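Local structure of PKS_KS domain-containing protein (Photorhabdus luminescens subsp. laumondii, 6SMO) at residues 126-131 with 195-200; 225-230 with 234-239; 292-295 with 300-303; 45-50 with 382-387. The protein probably acts as a 3-oxoacyl-[acyl-carrier-protein] synthase, a ketosynthase that condenses acyl units during chain extension. One frame throughout, in Å; residues are numbered along the deposited sequence.

From the N terminus, interaction 4 opens first, at residues 45-50, and closes last, at residues 382-387. It joins helix 44-53 to helix 372-388 across a loop of 331 residues. The other three contacts nest inside that loop, follow one another in series and do not cross. Interaction 1 closes a loop of 63 residues between strand 123-128 and helix 193-206. Interaction 2 then closes a short turn at the end of helix 224-233. Interaction 3 closes a short loop between the end of strand 284-293 and the chain before helix 306-319. Interactions 1 and 2 touch through Ile131 and Ser226, and both reach the bound LKZ. Interactions 1 and 3 reach the same mixed sheet.

Interaction 1. Residues 126-131 with 195-200; sequences AIATAI and LDALGI. With LKZ (3,5,7,9,11-pentakis(oxidanylidene)dodecanal), chain H.
Ala197 turns its methyl from helix 193-206 onto strand 123-128, and the methyls of Ala126 and Ala128 point back at the helix. Ala197 CB lies 3.8 Å from Ala128 CB and 3.4 Å from Ala126 O. It therefore meets a methyl and a backbone carbonyl oxygen together. Ala126 CB approaches the backbone at Ala197 O, 3.8 Å away, and also reaches the branch methyl Ile200 CG2 at 4.3 Å. Between the two alanines, Ile127 faces away from the helix and packs on Leu214 and Ile266. Helix and strand run nearly antiparallel, at 165°. Helix 193-206 starts just after Cys191 of the ligand pocket, as does the buried central helix in thiolase-fold ketosynthases. Past the strand, the chain leads to LKZ. Ala130 CB lies 3.7 Å from C8 of LKZ, and Ile131 CG2 packs against the chain around its C6. CG2 lies anti to the carbonyl carbon, beside the backbone N, which turns it to LKZ. Glu219 accepts hydrogen bonds from both Ala130 N and Ile131 N. No hydrogen bond joins helix to strand here. The contact rests on small apolar groups, which let the two axes approach to 7.6 Å, and the chain beyond the strand reaches LKZ.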
loop_
_atom_site.group_PDB
_atom_site.type_symbol
_atom_site.label_atom_id
_atom_site.label_comp_id
_atom_site.label_asym_id
_atom_site.label_seq_id
_atom_site.Cartn_x
_atom_site.Cartn_y
_atom_site.Cartn_z
ATOM N N ALA B 126 -5.615 8.440 -9.239
ATOM C CA ALA B 126 -5.332 7.297 -8.338
ATOM C C ALA B 126 -4.133 6.507 -8.878
ATOM O O ALA B 126 -4.349 5.473 -9.539
ATOM C CB ALA B 126 -6.561 6.431 -8.201
ATOM N N ILE B 127 -2.916 6.995 -8.614
ATOM C CA ILE B 127 -1.630 6.349 -9.019
ATOM C C ILE B 127 -1.013 5.691 -7.782
ATOM O O ILE B 127 -0.633 6.425 -6.847
ATOM C CB ILE B 127 -0.675 7.365 -9.679
ATOM C CG1 ILE B 127 -1.287 7.962 -10.950
ATOM C CG2 ILE B 127 0.683 6.734 -9.952
ATOM C CD1 ILE B 127 -0.557 9.172 -11.484
ATOM N N ALA B 128 -0.918 4.358 -7.793
ATOM C CA ALA B 128 -0.432 3.521 -6.671
ATOM C C ALA B 128 1.068 3.245 -6.826
ATOM O O ALA B 128 1.607 3.448 -7.933
ATOM C CB ALA B 128 -1.219 2.236 -6.621
ATOM N N THR B 129 1.707 2.797 -5.743
ATOM C CA THR B 129 3.146 2.424 -5.688
ATOM C C THR B 129 3.393 1.558 -4.448
ATOM O O THR B 129 2.668 1.740 -3.452
ATOM C CB THR B 129 4.043 3.669 -5.678
ATOM O OG1 THR B 129 5.376 3.254 -5.980
ATOM C CG2 THR B 129 4.022 4.409 -4.358
ATOM N N ALA B 130 4.396 0.689 -4.510
ATOM C CA ALA B 130 4.772 -0.161 -3.363
ATOM C C ALA B 130 5.885 0.521 -2.553
ATOM O O ALA B 130 5.768 0.525 -1.325
ATOM C CB ALA B 130 5.189 -1.517 -3.866
ATOM N N ILE B 131 6.891 1.112 -3.214
ATOM C CA ILE B 131 8.035 1.752 -2.489
ATOM C C ILE B 131 8.236 3.209 -2.913
ATOM O O ILE B 131 9.143 3.832 -2.377
ATOM C CB ILE B 131 9.345 0.965 -2.680
ATOM C CG1 ILE B 131 10.080 1.403 -3.945
ATOM C CG2 ILE B 131 9.112 -0.527 -2.664
ATOM C CD1 ILE B 131 10.932 0.329 -4.550
ATOM N N LEU B 195 -4.174 -2.816 -8.803
ATOM C CA LEU B 195 -5.610 -3.183 -8.969
ATOM C C LEU B 195 -6.465 -2.426 -7.947
ATOM O O LEU B 195 -7.631 -2.129 -8.270
ATOM C CB LEU B 195 -5.796 -4.695 -8.798
ATOM C CG LEU B 195 -5.213 -5.593 -9.890
ATOM C CD1 LEU B 195 -5.852 -6.970 -9.828
ATOM C CD2 LEU B 195 -5.396 -4.998 -11.280
ATOM N N ASP B 196 -5.922 -2.154 -6.758
ATOM C CA ASP B 196 -6.631 -1.434 -5.665
ATOM C C ASP B 196 -6.886 0.017 -6.095
ATOM O O ASP B 196 -7.956 0.552 -5.740
ATOM C CB ASP B 196 -5.857 -1.525 -4.347
ATOM C CG ASP B 196 -5.830 -2.920 -3.744
ATOM O OD1 ASP B 196 -6.470 -3.824 -4.319
ATOM O OD2 ASP B 196 -5.174 -3.094 -2.700
ATOM N N ALA B 197 -5.948 0.620 -6.833
ATOM C CA ALA B 197 -6.070 1.972 -7.429
ATOM C C ALA B 197 -7.172 1.966 -8.495
ATOM O O ALA B 197 -7.971 2.922 -8.526
ATOM C CB ALA B 197 -4.746 2.411 -8.003
ATOM N N LEU B 198 -7.205 0.927 -9.337
ATOM C CA LEU B 198 -8.267 0.701 -10.355
ATOM C C LEU B 198 -9.603 0.442 -9.645
ATOM O O LEU B 198 -10.639 0.920 -10.146
ATOM C CB LEU B 198 -7.876 -0.480 -11.250
ATOM C CG LEU B 198 -6.685 -0.243 -12.178
ATOM C CD1 LEU B 198 -6.151 -1.557 -12.724
ATOM C CD2 LEU B 198 -7.060 0.691 -13.319
ATOM N N GLY B 199 -9.565 -0.286 -8.522
ATOM C CA GLY B 199 -10.740 -0.630 -7.697
ATOM C C GLY B 199 -11.421 0.600 -7.120
ATOM O O GLY B 199 -12.654 0.710 -7.270
ATOM N N ILE B 200 -10.657 1.491 -6.478
ATOM C CA ILE B 200 -11.182 2.736 -5.838
ATOM C C ILE B 200 -11.616 3.717 -6.937
ATOM O O ILE B 200 -12.600 4.446 -6.712
ATOM C CB ILE B 200 -10.156 3.353 -4.862
ATOM C CG1 ILE B 200 -10.832 4.291 -3.856
ATOM C CG2 ILE B 200 -9.020 4.048 -5.601
ATOM C CD1 ILE B 200 -10.020 4.542 -2.608
HETATM C C4 LKZ H . 11.566 -3.476 -0.016
HETATM C C5 LKZ H . 10.192 -3.110 0.489
HETATM C C6 LKZ H . 9.125 -2.777 -0.559
HETATM C C7 LKZ H . 8.093 -3.884 -0.571
HETATM C C8 LKZ H . 6.858 -3.762 -1.470
HETATM C C10 LKZ H . 5.084 -8.259 -3.462
HETATM C C22 LKZ H . 12.442 -2.244 0.091
HETATM C C11 LKZ H . 5.283 -7.607 -4.807
HETATM O O19 LKZ H . 6.123 -7.989 -5.601
HETATM C C3 LKZ H . 5.032 -7.086 -2.501
HETATM O O23 LKZ H . 4.093 -6.957 -1.736
HETATM C C2 LKZ H . 6.127 -6.020 -2.632
HETATM C C9 LKZ H . 6.126 -5.106 -1.406
HETATM O O20 LKZ H . 5.629 -5.466 -0.357
HETATM O O21 LKZ H . 8.278 -4.881 0.092
HETATM O O22 LKZ H . 9.974 -3.062 1.688
HETATM O O24 LKZ H . 13.177 -2.045 1.048
HETATM C C23 LKZ H . 12.356 -1.271 -1.068
#

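Interaction 2. Residues 225-230 with 234-239; sequences LSIGSF and GALSSR. With LKZ (3,5,7,9,11-pentakis(oxidanylidene)dodecanal), chain H.
Phe230 O is gripped by two backbone N-H groups from beyond the helix end. Gly234 N binds it at 2.8 Å with a bent N-H angle of 138°, as the ordinary helical bond. Ala235 N binds it at 3.2 Å, nearly straight at 174° but with the donor tilted from the carbonyl plane. The Ala235 bond, together with Gly234 N to Glu231 O, makes a Schellman motif that ends helix 224-233. Gly234 is its C-prime residue, at positive phi. The chain then turns back, and Leu236 reaches the helix. Leu236 CD1 touches Phe230 CB at 3.6 Å, and its other branch, CD2, meets Ile227 CG2 at 3.9 Å. One leucine thus bridges two side chains of the helix. Phe230 CG lies anti to the carbonyl carbon (chi1 -65°), and the ring leads away from the loop. Its CZ lies 3.9 Å from O21 of LKZ. Ser229 OG sits over one face of that ring, offset toward the rim, and Phe258 meets the ring edge-to-face. Leu225, Ser226 and Ser229 also contact LKZ near its C22 end. Phe230 O is thus satisfied by the cap, while Leu236 packs on the base of Phe230, whose ring reaches LKZ.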
loop_
_atom_site.group_PDB
_atom_site.type_symbol
_atom_site.label_atom_id
_atom_site.label_comp_id
_atom_site.label_asym_id
_atom_site.label_seq_id
_atom_site.Cartn_x
_atom_site.Cartn_y
_atom_site.Cartn_z
ATOM N N LEU B 225 18.985 -1.278 -2.448
ATOM C CA LEU B 225 18.143 -1.478 -1.234
ATOM C C LEU B 225 16.964 -2.397 -1.585
ATOM O O LEU B 225 16.810 -3.433 -0.907
ATOM C CB LEU B 225 17.703 -0.105 -0.700
ATOM C CG LEU B 225 16.331 0.002 -0.029
ATOM C CD1 LEU B 225 16.181 -0.965 1.136
ATOM C CD2 LEU B 225 16.094 1.426 0.448
ATOM N N SER B 226 16.197 -2.053 -2.624
ATOM C CA SER B 226 14.992 -2.797 -3.082
ATOM C C SER B 226 15.379 -4.210 -3.539
ATOM O O SER B 226 14.730 -5.168 -3.082
ATOM C CB SER B 226 14.268 -2.044 -4.167
ATOM O OG SER B 226 13.160 -2.788 -4.655
ATOM N N ILE B 227 16.393 -4.332 -4.402
ATOM C CA ILE B 227 16.858 -5.636 -4.969
ATOM C C ILE B 227 17.467 -6.476 -3.837
ATOM O O ILE B 227 17.167 -7.684 -3.778
ATOM C CB ILE B 227 17.843 -5.424 -6.140
ATOM C CG1 ILE B 227 17.178 -4.675 -7.301
ATOM C CG2 ILE B 227 18.444 -6.751 -6.591
ATOM C CD1 ILE B 227 18.061 -4.473 -8.513
ATOM N N GLY B 228 18.282 -5.854 -2.979
ATOM C CA GLY B 228 18.938 -6.499 -1.824
ATOM C C GLY B 228 17.936 -7.007 -0.799
ATOM O O GLY B 228 18.199 -8.067 -0.196
ATOM N N SER B 229 16.832 -6.279 -0.599
ATOM C CA SER B 229 15.745 -6.620 0.358
ATOM C C SER B 229 15.107 -7.960 -0.031
ATOM O O SER B 229 14.957 -8.821 0.858
ATOM C CB SER B 229 14.713 -5.525 0.430
ATOM O OG SER B 229 14.041 -5.379 -0.811
ATOM N N PHE B 230 14.777 -8.123 -1.313
ATOM C CA PHE B 230 14.148 -9.364 -1.836
ATOM C C PHE B 230 15.203 -10.466 -1.910
ATOM O O PHE B 230 14.914 -11.610 -1.563
ATOM C CB PHE B 230 13.479 -9.095 -3.185
ATOM C CG PHE B 230 12.319 -8.135 -3.133
ATOM C CD1 PHE B 230 11.178 -8.437 -2.415
ATOM C CD2 PHE B 230 12.363 -6.929 -3.806
ATOM C CE1 PHE B 230 10.113 -7.556 -2.366
ATOM C CE2 PHE B 230 11.302 -6.046 -3.751
ATOM C CZ PHE B 230 10.179 -6.361 -3.034
ATOM N N GLY B 234 15.047 -13.992 -0.180
ATOM C CA GLY B 234 15.165 -15.202 -1.018
ATOM C C GLY B 234 13.960 -15.380 -1.926
ATOM O O GLY B 234 13.565 -16.539 -2.161
ATOM N N ALA B 235 13.399 -14.272 -2.421
ATOM C CA ALA B 235 12.211 -14.231 -3.309
ATOM C C ALA B 235 12.643 -14.078 -4.774
ATOM O O ALA B 235 11.826 -14.404 -5.659
ATOM C CB ALA B 235 11.297 -13.109 -2.881
ATOM N N LEU B 236 13.869 -13.601 -5.020
ATOM C CA LEU B 236 14.441 -13.409 -6.383
ATOM C C LEU B 236 14.995 -14.739 -6.906
ATOM O O LEU B 236 15.418 -15.575 -6.082
ATOM C CB LEU B 236 15.539 -12.338 -6.339
ATOM C CG LEU B 236 15.225 -11.029 -7.064
ATOM C CD1 LEU B 236 13.961 -10.383 -6.518
ATOM C CD2 LEU B 236 16.396 -10.064 -6.963
ATOM N N SER B 237 14.991 -14.913 -8.233
ATOM C CA SER B 237 15.592 -16.066 -8.954
ATOM C C SER B 237 17.114 -16.039 -8.767
ATOM O O SER B 237 17.720 -14.988 -9.057
ATOM C CB SER B 237 15.220 -16.045 -10.416
ATOM O OG SER B 237 15.657 -17.228 -11.068
ATOM N N SER B 238 17.697 -17.146 -8.292
ATOM C CA SER B 238 19.127 -17.252 -7.895
ATOM C C SER B 238 19.811 -18.477 -8.525
ATOM O O SER B 238 20.994 -18.704 -8.200
ATOM C CB SER B 238 19.247 -17.283 -6.393
ATOM O OG SER B 238 18.564 -18.404 -5.855
ATOM N N ARG B 239 19.124 -19.228 -9.395
ATOM C CA ARG B 239 19.678 -20.458 -10.028
ATOM C C ARG B 239 20.602 -20.051 -11.184
ATOM O O ARG B 239 20.284 -19.064 -11.878
ATOM C CB ARG B 239 18.561 -21.411 -10.474
ATOM C CG ARG B 239 17.745 -20.951 -11.676
ATOM C CD ARG B 239 16.750 -22.018 -12.101
ATOM N NE ARG B 239 16.206 -21.800 -13.436
ATOM C CZ ARG B 239 15.167 -21.021 -13.731
ATOM N NH1 ARG B 239 14.533 -20.347 -12.785
ATOM N NH2 ARG B 239 14.766 -20.910 -14.987
HETATM C C4 LKZ H . 11.566 -3.476 -0.016
HETATM C C5 LKZ H . 10.192 -3.110 0.489
HETATM C C6 LKZ H . 9.125 -2.777 -0.559
HETATM C C7 LKZ H . 8.093 -3.884 -0.571
HETATM C C8 LKZ H . 6.858 -3.762 -1.470
HETATM C C10 LKZ H . 5.084 -8.259 -3.462
HETATM C C22 LKZ H . 12.442 -2.244 0.091
HETATM C C11 LKZ H . 5.283 -7.607 -4.807
HETATM O O19 LKZ H . 6.123 -7.989 -5.601
HETATM C C3 LKZ H . 5.032 -7.086 -2.501
HETATM O O23 LKZ H . 4.093 -6.957 -1.736
HETATM C C2 LKZ H . 6.127 -6.020 -2.632
HETATM C C9 LKZ H . 6.126 -5.106 -1.406
HETATM O O20 LKZ H . 5.629 -5.466 -0.357
HETATM O O21 LKZ H . 8.278 -4.881 0.092
HETATM O O22 LKZ H . 9.974 -3.062 1.688
HETATM O O24 LKZ H . 13.177 -2.045 1.048
HETATM C C23 LKZ H . 12.356 -1.271 -1.068
#

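Interaction 3. Residues 292-295 with 300-303; sequences VNNA and DLPA
Asn294 meets Leu301 and Pro302 with the two ends of its amide. Its nitrogen ND2 touches the branch methyl Leu301 CD2 at 3.5 Å. Its oxygen OD1 lies 4.1 Å from Pro302 CD, the ring carbon next to the proline nitrogen. The side chains of Asn294 and Leu301 are nearly perpendicular. The amide thus lies against two apolar carbons, and no hydrogen bond runs between the segments. Asn294 CG stands anti to the carbonyl carbon (chi1 -85°), and CB points at the opposing loop. Leu301 starts out to one side, but the end of its side chain comes nearer to Asn294. His432 NE2 is the polar partner of Asn294 OD1 and probably fixes which way round the amide lies. His432 lies at the start of strand 431-438, which pairs antiparallel with strand 284-293 in the mixed sheet of the ketosynthase fold. The contact lies just where strand 284-293 ends, and residues 300-303 lead on to helix 306-319. Asn294 also touches Ala307 of that helix. Helix 337-350 packs on the same loop. Leu301 packs on its Asn339 and Asn342. Gln338 NE2 bonds to Leu301 O, and Asn342 ND2 bonds to Pro302 O. Next to Asn294, Asn293 turns to another subunit, where its ND2 bonds to Ser152 and Phe148 of the Ketoacyl_synth_N domain-containing protein.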
loop_
_atom_site.group_PDB
_atom_site.type_symbol
_atom_site.label_atom_id
_atom_site.label_comp_id
_atom_site.label_asym_id
_atom_site.label_seq_id
_atom_site.Cartn_x
_atom_site.Cartn_y
_atom_site.Cartn_z
ATOM N N VAL B 292 -9.291 -9.194 -0.526
ATOM C CA VAL B 292 -9.340 -9.956 0.758
ATOM C C VAL B 292 -7.932 -10.010 1.358
ATOM O O VAL B 292 -6.986 -9.524 0.702
ATOM C CB VAL B 292 -9.907 -11.375 0.549
ATOM C CG1 VAL B 292 -11.326 -11.345 0.007
ATOM C CG2 VAL B 292 -9.011 -12.220 -0.345
ATOM N N ASN B 293 -7.815 -10.587 2.558
ATOM C CA ASN B 293 -6.528 -10.898 3.235
ATOM C C ASN B 293 -6.415 -12.418 3.393
ATOM O O ASN B 293 -7.464 -13.083 3.512
ATOM C CB ASN B 293 -6.404 -10.192 4.589
ATOM C CG ASN B 293 -6.543 -8.688 4.496
ATOM O OD1 ASN B 293 -5.983 -8.061 3.598
ATOM N ND2 ASN B 293 -7.279 -8.098 5.424
ATOM N N ASN B 294 -5.184 -12.938 3.390
ATOM C CA ASN B 294 -4.869 -14.376 3.607
ATOM C C ASN B 294 -5.097 -14.732 5.079
ATOM O O ASN B 294 -5.716 -15.783 5.339
ATOM C CB ASN B 294 -3.427 -14.720 3.220
ATOM C CG ASN B 294 -3.258 -15.030 1.749
ATOM O OD1 ASN B 294 -4.015 -15.821 1.189
ATOM N ND2 ASN B 294 -2.257 -14.433 1.123
ATOM N N ALA B 295 -4.602 -13.886 5.990
ATOM C CA ALA B 295 -4.502 -14.141 7.447
ATOM C C ALA B 295 -3.662 -15.406 7.674
ATOM O O ALA B 295 -4.037 -16.223 8.541
ATOM C CB ALA B 295 -5.881 -14.255 8.053
ATOM N N ASP B 300 4.886 -15.524 2.496
ATOM C CA ASP B 300 4.519 -16.893 2.038
ATOM C C ASP B 300 3.037 -16.936 1.647
ATOM O O ASP B 300 2.233 -16.229 2.288
ATOM C CB ASP B 300 4.824 -17.940 3.113
ATOM C CG ASP B 300 6.302 -18.090 3.439
ATOM O OD1 ASP B 300 7.135 -17.794 2.558
ATOM O OD2 ASP B 300 6.609 -18.504 4.575
ATOM N N LEU B 301 2.706 -17.744 0.633
ATOM C CA LEU B 301 1.324 -17.984 0.132
ATOM C C LEU B 301 0.983 -19.463 0.303
ATOM O O LEU B 301 1.812 -20.325 0.020
ATOM C CB LEU B 301 1.250 -17.567 -1.340
ATOM C CG LEU B 301 1.416 -16.072 -1.612
ATOM C CD1 LEU B 301 1.844 -15.823 -3.050
ATOM C CD2 LEU B 301 0.134 -15.316 -1.299
ATOM N N PRO B 302 -0.243 -19.807 0.763
ATOM C CA PRO B 302 -0.625 -21.205 0.970
ATOM C C PRO B 302 -0.936 -21.935 -0.347
ATOM O O PRO B 302 -1.289 -21.279 -1.312
ATOM C CB PRO B 302 -1.877 -21.090 1.852
ATOM C CG PRO B 302 -2.502 -19.779 1.425
ATOM C CD PRO B 302 -1.329 -18.874 1.104
ATOM N N ALA B 303 -0.809 -23.265 -0.343
ATOM C CA ALA B 303 -0.928 -24.145 -1.531
ATOM C C ALA B 303 -2.389 -24.222 -1.997
ATOM O O ALA B 303 -2.620 -24.100 -3.218
ATOM C CB ALA B 303 -0.379 -25.514 -1.214
#

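Interaction 4. Residues 45-50 with 382-387; sequences NEFWNN and LCLEIE
Phe47 and Trp48 face Leu384 and Glu385 where two helix segments cross at -72°, their axes 11.1 Å apart. The first kind of contact is apolar. Leu384 CD1 comes to the edge of the Phe47 ring, in its plane, 3.9 Å from Phe47 CD2. Leu384 CB lies 3.7 Å from Trp48 CE3, on the benzene half of the indole. Leu384 therefore serves both aromatics, one with its end and one with its base. Trp48 extends across to it with CG anti to the backbone N (chi1 173°), and the two side chains run alongside in opposite senses. Glu385 joins with its aliphatic part. Its CG lies at the indole edge, near the ring plane, 3.9 Å from Trp48 CZ3. Polar features are fewer. The backbone oxygen Leu384 O lies over one face of the Trp48 ring, and Lys388 makes a cation-pi contact with that indole. The Glu385 carboxylate looks elsewhere: its OE2 accepts hydrogen bonds from His392 N and Asn361 ND2. No hydrogen bond links the two segments. Helix 44-53 follows strand 29-37, and Phe47 packs back on Val36 of that strand. Helix 372-388 covers the same sheet. Leu384 rests on Leu34, Cys383 on Val31 and Met437, and Leu382 and Ile386 on Ala421 and Met437. The two helices thus cross, both meeting strand 29-37, while helix 372-388 also covers strands 431-438 and 420-427.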
loop_
_atom_site.group_PDB
_atom_site.type_symbol
_atom_site.label_atom_id
_atom_site.label_comp_id
_atom_site.label_asym_id
_atom_site.label_seq_id
_atom_site.Cartn_x
_atom_site.Cartn_y
_atom_site.Cartn_z
ATOM N N ASN B 45 1.850 1.006 -28.846
ATOM C CA ASN B 45 2.166 0.351 -30.146
ATOM C C ASN B 45 3.368 -0.587 -29.979
ATOM O O ASN B 45 3.252 -1.763 -30.375
ATOM C CB ASN B 45 2.417 1.379 -31.255
ATOM C CG ASN B 45 1.206 2.237 -31.558
ATOM O OD1 ASN B 45 0.069 1.812 -31.363
ATOM N ND2 ASN B 45 1.440 3.448 -32.039
ATOM N N GLU B 46 4.471 -0.084 -29.411
ATOM C CA GLU B 46 5.737 -0.844 -29.213
ATOM C C GLU B 46 5.515 -1.951 -28.175
ATOM O O GLU B 46 5.993 -3.078 -28.408
ATOM C CB GLU B 46 6.870 0.092 -28.780
ATOM C CG GLU B 46 8.246 -0.546 -28.858
ATOM C CD GLU B 46 9.357 0.257 -28.200
ATOM O OE1 GLU B 46 10.192 -0.356 -27.506
ATOM O OE2 GLU B 46 9.388 1.491 -28.388
ATOM N N PHE B 47 4.816 -1.634 -27.078
ATOM C CA PHE B 47 4.514 -2.557 -25.951
ATOM C C PHE B 47 3.784 -3.801 -26.472
ATOM O O PHE B 47 4.196 -4.921 -26.111
ATOM C CB PHE B 47 3.686 -1.846 -24.875
ATOM C CG PHE B 47 3.199 -2.737 -23.758
ATOM C CD1 PHE B 47 4.079 -3.222 -22.803
ATOM C CD2 PHE B 47 1.861 -3.087 -23.659
ATOM C CE1 PHE B 47 3.631 -4.037 -21.776
ATOM C CE2 PHE B 47 1.415 -3.902 -22.630
ATOM C CZ PHE B 47 2.301 -4.376 -21.691
ATOM N N TRP B 48 2.740 -3.610 -27.286
ATOM C CA TRP B 48 1.863 -4.700 -27.798
ATOM C C TRP B 48 2.650 -5.625 -28.733
ATOM O O TRP B 48 2.575 -6.855 -28.538
ATOM C CB TRP B 48 0.621 -4.141 -28.504
ATOM C CG TRP B 48 -0.186 -5.214 -29.165
ATOM C CD1 TRP B 48 -0.304 -5.455 -30.504
ATOM C CD2 TRP B 48 -0.947 -6.243 -28.505
ATOM N NE1 TRP B 48 -1.104 -6.545 -30.722
ATOM C CE2 TRP B 48 -1.513 -7.049 -29.516
ATOM C CE3 TRP B 48 -1.213 -6.552 -27.167
ATOM C CZ2 TRP B 48 -2.330 -8.142 -29.224
ATOM C CZ3 TRP B 48 -2.021 -7.632 -26.880
ATOM C CH2 TRP B 48 -2.571 -8.415 -27.896
ATOM N N ASN B 49 3.352 -5.051 -29.716
ATOM C CA ASN B 49 4.095 -5.786 -30.777
ATOM C C ASN B 49 5.036 -6.815 -30.139
ATOM O O ASN B 49 5.074 -7.958 -30.632
ATOM C CB ASN B 49 4.877 -4.836 -31.689
ATOM C CG ASN B 49 3.988 -4.019 -32.604
ATOM O OD1 ASN B 49 2.894 -4.445 -32.963
ATOM N ND2 ASN B 49 4.454 -2.842 -32.990
ATOM N N ASN B 50 5.761 -6.422 -29.086
ATOM C CA ASN B 50 6.802 -7.257 -28.431
ATOM C C ASN B 50 6.139 -8.411 -27.666
ATOM O O ASN B 50 6.624 -9.552 -27.808
ATOM C CB ASN B 50 7.724 -6.416 -27.542
ATOM C CG ASN B 50 8.685 -5.558 -28.340
ATOM O OD1 ASN B 50 8.762 -4.348 -28.140
ATOM N ND2 ASN B 50 9.416 -6.172 -29.256
ATOM N N LEU B 382 -4.015 -6.427 -20.762
ATOM C CA LEU B 382 -5.338 -7.105 -20.696
ATOM C C LEU B 382 -6.349 -6.361 -21.578
ATOM O O LEU B 382 -7.111 -7.036 -22.299
ATOM C CB LEU B 382 -5.800 -7.153 -19.236
ATOM C CG LEU B 382 -7.222 -7.663 -18.996
ATOM C CD1 LEU B 382 -7.445 -9.013 -19.657
ATOM C CD2 LEU B 382 -7.514 -7.755 -17.507
ATOM N N CYS B 383 -6.359 -5.026 -21.513
ATOM C CA CYS B 383 -7.269 -4.143 -22.294
ATOM C C CYS B 383 -6.980 -4.293 -23.793
ATOM O O CYS B 383 -7.951 -4.361 -24.571
ATOM C CB CYS B 383 -7.138 -2.689 -21.858
ATOM S SG CYS B 383 -7.744 -2.396 -20.174
ATOM N N LEU B 384 -5.698 -4.358 -24.174
ATOM C CA LEU B 384 -5.240 -4.545 -25.578
ATOM C C LEU B 384 -5.619 -5.949 -26.071
ATOM O O LEU B 384 -5.988 -6.073 -27.256
ATOM C CB LEU B 384 -3.724 -4.327 -25.651
ATOM C CG LEU B 384 -3.254 -2.890 -25.431
ATOM C CD1 LEU B 384 -1.765 -2.844 -25.125
ATOM C CD2 LEU B 384 -3.580 -2.021 -26.637
ATOM N N GLU B 385 -5.524 -6.958 -25.197
ATOM C CA GLU B 385 -5.843 -8.380 -25.509
ATOM C C GLU B 385 -7.327 -8.513 -25.877
ATOM O O GLU B 385 -7.621 -9.184 -26.885
ATOM C CB GLU B 385 -5.498 -9.290 -24.327
ATOM C CG GLU B 385 -4.034 -9.678 -24.263
ATOM C CD GLU B 385 -3.668 -10.522 -23.055
ATOM O OE1 GLU B 385 -3.908 -10.063 -21.923
ATOM O OE2 GLU B 385 -3.156 -11.642 -23.246
ATOM N N ILE B 386 -8.217 -7.901 -25.087
ATOM C CA ILE B 386 -9.698 -7.943 -25.289
ATOM C C ILE B 386 -10.048 -7.187 -26.578
ATOM O O ILE B 386 -10.882 -7.701 -27.351
ATOM C CB ILE B 386 -10.442 -7.378 -24.060
ATOM C CG1 ILE B 386 -10.280 -8.294 -22.842
ATOM C CG2 ILE B 386 -11.909 -7.120 -24.378
ATOM C CD1 ILE B 386 -10.637 -7.645 -21.525
ATOM N N GLU B 387 -9.437 -6.017 -26.787
ATOM C CA GLU B 387 -9.633 -5.156 -27.987
ATOM C C GLU B 387 -9.300 -5.946 -29.257
ATOM O O GLU B 387 -10.152 -5.982 -30.169
ATOM C CB GLU B 387 -8.764 -3.898 -27.910
ATOM C CG GLU B 387 -9.563 -2.609 -27.870
ATOM C CD GLU B 387 -9.931 -2.054 -29.235
ATOM O OE1 GLU B 387 -11.137 -1.846 -29.481
ATOM O OE2 GLU B 387 -9.011 -1.824 -30.044
#